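Local coordinates for protein ornithine carbamoyltransferase, mitochondrial (Coccidioides immitis, PDB 3SDS) that catalyses the transfer of the carbamoyl group from carbamoyl phosphate to L-ornithine, giving L-citrulline and phosphate in arginine biosynthesis, and works as a homotrimer, at residues 45-50 and 341-346; 162-167 and 331-336. All blocks are in the same frame, centred on the assembly; numbering follows the deposited sequence.

Contact 1. Residues 45-50 and 341-346; sequences SSYKKT and ALEAFV
Tyr-47 of helix 34-51 reaches across to Glu-343 of helix 327-347 and so ties together the first and last long helices of the carbamoyltransferase fold: helix 34-51 belongs to the carbamoyl-phosphate half, and the C-terminal helix 327-347 folds back against it, as in the transcarbamylases. The helices stand well apart here, with the CA atoms of Tyr-47 and Glu-343 separated by 11.1 Å. Two long side chains are needed to span such a gap, and tyrosine suits the place because its rigid ring can lie among buried neighbours while the hydroxyl at its far end does the polar work.

Packing between the two helices is carried on by the Tyr-47 side chain, which also lies on Ile-339 of helix 327-347.

The polar contact is one hydrogen bond, given by Tyr-47 OH to Glu-343 OE1 at 2.6 Å. Glu-343 starts with CG anti to its backbone N (chi1 -166°) and then bends at chi2, which carries the carboxylate to the tyrosine. The other oxygen, OE2, makes a salt bridge with Arg-59, a loop residue that the Tyr-47 side chain also touches; the buried negative charge thus has partners at both oxygens, and the arginine probably helps to keep it ionised. The hydroxyl meets OE1 from above the carboxylate plane, with ring and carboxylate turned 66° apart.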
loop_
_atom_site.group_PDB
_atom_site.type_symbol
_atom_site.label_atom_id
_atom_site.label_comp_id
_atom_site.label_asym_id
_atom_site.label_seq_id
_atom_site.Cartn_x
_atom_site.Cartn_y
_atom_site.Cartn_z
ATOM N N SER A 45 -25.780 3.770 10.304
ATOM C CA SER A 45 -26.064 4.496 11.528
ATOM C C SER A 45 -25.768 3.661 12.802
ATOM O O SER A 45 -25.141 4.160 13.767
ATOM C CB SER A 45 -27.510 4.934 11.537
ATOM O OG SER A 45 -27.755 5.642 12.722
ATOM N N SER A 46 -26.238 2.407 12.792
ATOM C CA SER A 46 -26.057 1.473 13.882
ATOM C C SER A 46 -24.574 1.157 14.140
ATOM O O SER A 46 -24.096 1.268 15.289
ATOM C CB SER A 46 -26.807 0.186 13.558
ATOM O OG SER A 46 -26.808 -0.703 14.660
ATOM N N TYR A 47 -23.853 0.765 13.080
ATOM C CA TYR A 47 -22.440 0.398 13.204
ATOM C C TYR A 47 -21.596 1.568 13.735
ATOM O O TYR A 47 -20.659 1.369 14.539
ATOM C CB TYR A 47 -21.876 -0.131 11.868
ATOM C CG TYR A 47 -22.559 -1.381 11.308
ATOM C CD1 TYR A 47 -23.111 -2.363 12.161
ATOM C CD2 TYR A 47 -22.631 -1.599 9.930
ATOM C CE1 TYR A 47 -23.746 -3.510 11.647
ATOM C CE2 TYR A 47 -23.261 -2.748 9.403
ATOM C CZ TYR A 47 -23.806 -3.698 10.267
ATOM O OH TYR A 47 -24.424 -4.826 9.755
ATOM N N LYS A 48 -21.954 2.776 13.287
ATOM C CA LYS A 48 -21.325 4.044 13.701
ATOM C C LYS A 48 -21.447 4.295 15.208
ATOM O O LYS A 48 -20.474 4.644 15.885
ATOM C CB LYS A 48 -21.940 5.214 12.900
ATOM C CG LYS A 48 -21.626 6.616 13.435
ATOM C CD LYS A 48 -21.969 7.712 12.442
ATOM C CE LYS A 48 -21.554 9.075 13.001
ATOM N NZ LYS A 48 -22.167 10.218 12.215
ATOM N N LYS A 49 -22.648 4.101 15.734
ATOM C CA LYS A 49 -22.901 4.313 17.161
ATOM C C LYS A 49 -22.127 3.308 18.045
ATOM O O LYS A 49 -21.558 3.689 19.068
ATOM C CB LYS A 49 -24.412 4.291 17.438
ATOM C CG LYS A 49 -24.836 5.243 18.504
ATOM C CD LYS A 49 -26.008 4.733 19.332
ATOM C CE LYS A 49 -25.894 5.315 20.759
ATOM N NZ LYS A 49 -27.160 5.310 21.546
ATOM N N THR A 50 -22.098 2.038 17.634
ATOM C CA THR A 50 -21.393 0.986 18.383
ATOM C C THR A 50 -19.878 1.216 18.379
ATOM O O THR A 50 -19.264 1.217 19.448
ATOM C CB THR A 50 -21.666 -0.457 17.809
ATOM O OG1 THR A 50 -23.072 -0.710 17.694
ATOM C CG2 THR A 50 -21.047 -1.525 18.670
ATOM N N ALA A 341 -22.025 -1.075 2.906
ATOM C CA ALA A 341 -22.101 -1.544 1.532
ATOM C C ALA A 341 -21.275 -2.804 1.281
ATOM O O ALA A 341 -21.747 -3.736 0.600
ATOM C CB ALA A 341 -21.722 -0.447 0.562
ATOM N N LEU A 342 -20.055 -2.831 1.819
ATOM C CA LEU A 342 -19.197 -4.003 1.685
ATOM C C LEU A 342 -19.773 -5.200 2.440
ATOM O O LEU A 342 -19.699 -6.320 1.926
ATOM C CB LEU A 342 -17.760 -3.730 2.162
ATOM C CG LEU A 342 -16.911 -2.650 1.497
ATOM C CD1 LEU A 342 -15.891 -2.140 2.494
ATOM C CD2 LEU A 342 -16.217 -3.170 0.266
ATOM N N GLU A 343 -20.325 -4.999 3.642
ATOM C CA GLU A 343 -21.006 -6.115 4.320
ATOM C C GLU A 343 -22.119 -6.705 3.451
ATOM O O GLU A 343 -22.253 -7.938 3.349
ATOM C CB GLU A 343 -21.602 -5.718 5.676
ATOM C CG GLU A 343 -22.021 -6.918 6.539
ATOM C CD GLU A 343 -23.245 -6.634 7.405
ATOM O OE1 GLU A 343 -23.731 -5.479 7.375
ATOM O OE2 GLU A 343 -23.725 -7.574 8.111
ATOM N N ALA A 344 -22.905 -5.819 2.835
ATOM C CA ALA A 344 -24.071 -6.228 2.064
ATOM C C ALA A 344 -23.706 -6.996 0.792
ATOM O O ALA A 344 -24.312 -8.036 0.477
ATOM C CB ALA A 344 -24.896 -5.033 1.726
ATOM N N PHE A 345 -22.718 -6.483 0.062
ATOM C CA PHE A 345 -22.421 -7.014 -1.262
ATOM C C PHE A 345 -21.378 -8.124 -1.248
ATOM O O PHE A 345 -21.476 -9.059 -2.044
ATOM C CB PHE A 345 -22.101 -5.893 -2.268
ATOM C CG PHE A 345 -23.337 -5.148 -2.736
ATOM C CD1 PHE A 345 -24.013 -5.542 -3.895
ATOM C CD2 PHE A 345 -23.854 -4.083 -1.990
ATOM C CE1 PHE A 345 -25.162 -4.882 -4.310
ATOM C CE2 PHE A 345 -25.014 -3.401 -2.405
ATOM C CZ PHE A 345 -25.670 -3.807 -3.559
ATOM N N VAL A 346 -20.415 -8.048 -0.327
ATOM C CA VAL A 346 -19.351 -9.049 -0.263
ATOM C C VAL A 346 -19.646 -10.183 0.750
ATOM O O VAL A 346 -19.609 -11.362 0.395
ATOM C CB VAL A 346 -17.972 -8.418 0.010
ATOM C CG1 VAL A 346 -16.860 -9.467 -0.192
ATOM C CG2 VAL A 346 -17.757 -7.199 -0.893
#

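Contact 2. Residues 162-167 and 331-336; sequences DFLTIH and AENRLW
Thr-165 OG1 has two partners: Asn-333 ND2 donates to it across the helix pair at 2.8 Å, and the hydroxyl also hydrogen-bonds to the carbonyl O of Ala-161, one turn back in its own helix. The amide bond is fairly straight, with an N-H...O angle of 157°, and OG1 lies in the amide plane. Threonine suits the place because its first torsion (chi1 -46°) sets OG1 beside the backbone N, where one oxygen can serve both its own helix and the neighbour. Asparagine is equally apt: its amide gives ND2 to Thr-165, while OD1 accepts from Lys-48 of helix 34-51, so both ends of this buried group are paired and its rotation is fixed.

Leu-164 lays its CD2 methyl against the Asn-333 amide, 3.6 Å from OD1, and makes its apolar contact with Trp-336 CB at 4.0 Å. The indole itself turns away; its NE1 gives a hydrogen bond to Glu-332 OE2 at 2.9 Å, and OE2 lies almost in the indole plane.

The segment axes approach to 9.0 Å and cross at 111°, joining helix 156-169 to the C-terminal helix 327-347. Next to Asn-333, Arg-334 leaves the helix away from this contact, and its NH2 hydrogen-bonds Thr-80 OG1 while its side chain touches His-155; by similarity all three bind carbamoyl phosphate, so this helix crossing backs the carbamoyl-phosphate site of the transcarbamylase fold.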
loop_
_atom_site.group_PDB
_atom_site.type_symbol
_atom_site.label_atom_id
_atom_site.label_comp_id
_atom_site.label_asym_id
_atom_site.label_seq_id
_atom_site.Cartn_x
_atom_site.Cartn_y
_atom_site.Cartn_z
ATOM N N ASP A 162 -24.831 10.727 2.251
ATOM C CA ASP A 162 -25.630 11.941 2.354
ATOM C C ASP A 162 -26.940 11.696 3.090
ATOM O O ASP A 162 -27.318 12.485 3.970
ATOM C CB ASP A 162 -25.836 12.581 0.987
ATOM C CG ASP A 162 -24.563 13.195 0.449
ATOM O OD1 ASP A 162 -23.548 13.176 1.187
ATOM O OD2 ASP A 162 -24.559 13.692 -0.704
ATOM N N PHE A 163 -27.609 10.586 2.776
ATOM C CA PHE A 163 -28.845 10.254 3.495
ATOM C C PHE A 163 -28.626 9.837 4.959
ATOM O O PHE A 163 -29.461 10.151 5.803
ATOM C CB PHE A 163 -29.768 9.311 2.698
ATOM C CG PHE A 163 -30.721 10.050 1.812
ATOM C CD1 PHE A 163 -30.295 10.589 0.602
ATOM C CD2 PHE A 163 -32.037 10.281 2.219
ATOM C CE1 PHE A 163 -31.186 11.315 -0.208
ATOM C CE2 PHE A 163 -32.931 11.026 1.415
ATOM C CZ PHE A 163 -32.503 11.534 0.206
ATOM N N LEU A 164 -27.492 9.194 5.268
ATOM C CA LEU A 164 -27.113 8.956 6.662
ATOM C C LEU A 164 -27.063 10.272 7.413
ATOM O O LEU A 164 -27.536 10.360 8.552
ATOM C CB LEU A 164 -25.737 8.287 6.773
ATOM C CG LEU A 164 -25.171 8.039 8.194
ATOM C CD1 LEU A 164 -26.189 7.350 9.133
ATOM C CD2 LEU A 164 -23.896 7.230 8.160
ATOM N N THR A 165 -26.484 11.290 6.772
ATOM C CA THR A 165 -26.259 12.569 7.408
ATOM C C THR A 165 -27.602 13.232 7.655
ATOM O O THR A 165 -27.857 13.718 8.754
ATOM C CB THR A 165 -25.381 13.478 6.537
ATOM O OG1 THR A 165 -24.257 12.738 6.051
ATOM C CG2 THR A 165 -24.891 14.662 7.331
ATOM N N ILE A 166 -28.455 13.236 6.626
ATOM C CA ILE A 166 -29.779 13.867 6.700
ATOM C C ILE A 166 -30.597 13.198 7.815
ATOM O O ILE A 166 -31.150 13.889 8.672
ATOM C CB ILE A 166 -30.507 13.874 5.290
ATOM C CG1 ILE A 166 -29.723 14.734 4.279
ATOM C CG2 ILE A 166 -31.981 14.347 5.387
ATOM C CD1 ILE A 166 -30.060 14.476 2.810
ATOM N N HIS A 167 -30.611 11.864 7.821
ATOM C CA HIS A 167 -31.294 11.047 8.839
ATOM C C HIS A 167 -30.892 11.338 10.302
ATOM O O HIS A 167 -31.725 11.236 11.195
ATOM C CB HIS A 167 -31.118 9.551 8.512
ATOM C CG HIS A 167 -31.639 8.615 9.567
ATOM N ND1 HIS A 167 -30.809 7.916 10.423
ATOM C CD2 HIS A 167 -32.904 8.245 9.890
ATOM C CE1 HIS A 167 -31.536 7.163 11.231
ATOM N NE2 HIS A 167 -32.811 7.348 10.930
ATOM N N ALA A 331 -18.540 14.108 5.451
ATOM C CA ALA A 331 -17.270 13.522 4.999
ATOM C C ALA A 331 -16.942 12.210 5.738
ATOM O O ALA A 331 -16.591 11.216 5.107
ATOM C CB ALA A 331 -16.137 14.542 5.136
ATOM N N GLU A 332 -17.068 12.224 7.068
ATOM C CA GLU A 332 -16.884 11.039 7.919
ATOM C C GLU A 332 -17.902 9.917 7.656
ATOM O O GLU A 332 -17.561 8.721 7.782
ATOM C CB GLU A 332 -16.910 11.422 9.410
ATOM C CG GLU A 332 -16.885 10.218 10.372
ATOM C CD GLU A 332 -17.195 10.549 11.821
ATOM O OE1 GLU A 332 -17.045 11.719 12.246
ATOM O OE2 GLU A 332 -17.587 9.615 12.548
ATOM N N ASN A 333 -19.137 10.279 7.306
ATOM C CA ASN A 333 -20.144 9.259 7.008
ATOM C C ASN A 333 -19.797 8.373 5.790
ATOM O O ASN A 333 -20.498 7.389 5.519
ATOM C CB ASN A 333 -21.537 9.883 6.871
ATOM C CG ASN A 333 -22.111 10.397 8.220
ATOM O OD1 ASN A 333 -21.743 9.925 9.306
ATOM N ND2 ASN A 333 -23.026 11.364 8.139
ATOM N N ARG A 334 -18.721 8.710 5.059
ATOM C CA ARG A 334 -18.245 7.847 3.985
ATOM C C ARG A 334 -17.715 6.526 4.559
ATOM O O ARG A 334 -17.926 5.437 3.978
ATOM C CB ARG A 334 -17.176 8.540 3.138
ATOM C CG ARG A 334 -17.712 9.540 2.071
ATOM C CD ARG A 334 -18.634 8.871 1.020
ATOM N NE ARG A 334 -17.913 8.042 0.046
ATOM C CZ ARG A 334 -17.264 8.537 -1.017
ATOM N NH1 ARG A 334 -17.235 9.852 -1.234
ATOM N NH2 ARG A 334 -16.621 7.725 -1.863
ATOM N N LEU A 335 -17.046 6.623 5.711
ATOM C CA LEU A 335 -16.481 5.458 6.363
ATOM C C LEU A 335 -17.598 4.489 6.714
ATOM O O LEU A 335 -17.513 3.297 6.384
ATOM C CB LEU A 335 -15.664 5.849 7.596
ATOM C CG LEU A 335 -15.131 4.724 8.517
ATOM C CD1 LEU A 335 -14.317 3.651 7.782
ATOM C CD2 LEU A 335 -14.336 5.263 9.699
ATOM N N TRP A 336 -18.644 5.013 7.357
ATOM C CA TRP A 336 -19.774 4.200 7.835
ATOM C C TRP A 336 -20.589 3.617 6.661
ATOM O O TRP A 336 -21.027 2.450 6.725
ATOM C CB TRP A 336 -20.624 4.958 8.884
ATOM C CG TRP A 336 -19.722 5.712 9.874
ATOM C CD1 TRP A 336 -19.610 7.079 10.017
ATOM C CD2 TRP A 336 -18.760 5.144 10.786
ATOM N NE1 TRP A 336 -18.664 7.380 10.965
ATOM C CE2 TRP A 336 -18.118 6.217 11.441
ATOM C CE3 TRP A 336 -18.385 3.824 11.114
ATOM C CZ2 TRP A 336 -17.119 6.018 12.414
ATOM C CZ3 TRP A 336 -17.382 3.620 12.087
ATOM C CH2 TRP A 336 -16.765 4.716 12.724
#

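In the fold
Both contacts are buried and share helix 327-347, which meets helix 34-51 in contact 1 and helix 156-169 in contact 2; along the chain contact 2 is nested within the loop closed by contact 1. Contact 2 lies nearer the centre of the chain, its own centre about 9 Å away against about 15 Å, and near the substrate site, whereas contact 1 is away from it. Their chemistry differs accordingly: a charged carboxylate and a phenol bridge widely spaced helices in contact 1, while neutral amide, hydroxyl and leucine side chains fill the closer crossing of contact 2. Lys-48 and Ser-45 join the two, with Lys-48 CD packed on Trp-336 CD1 and Ser-45 CB against Leu-164 CD1.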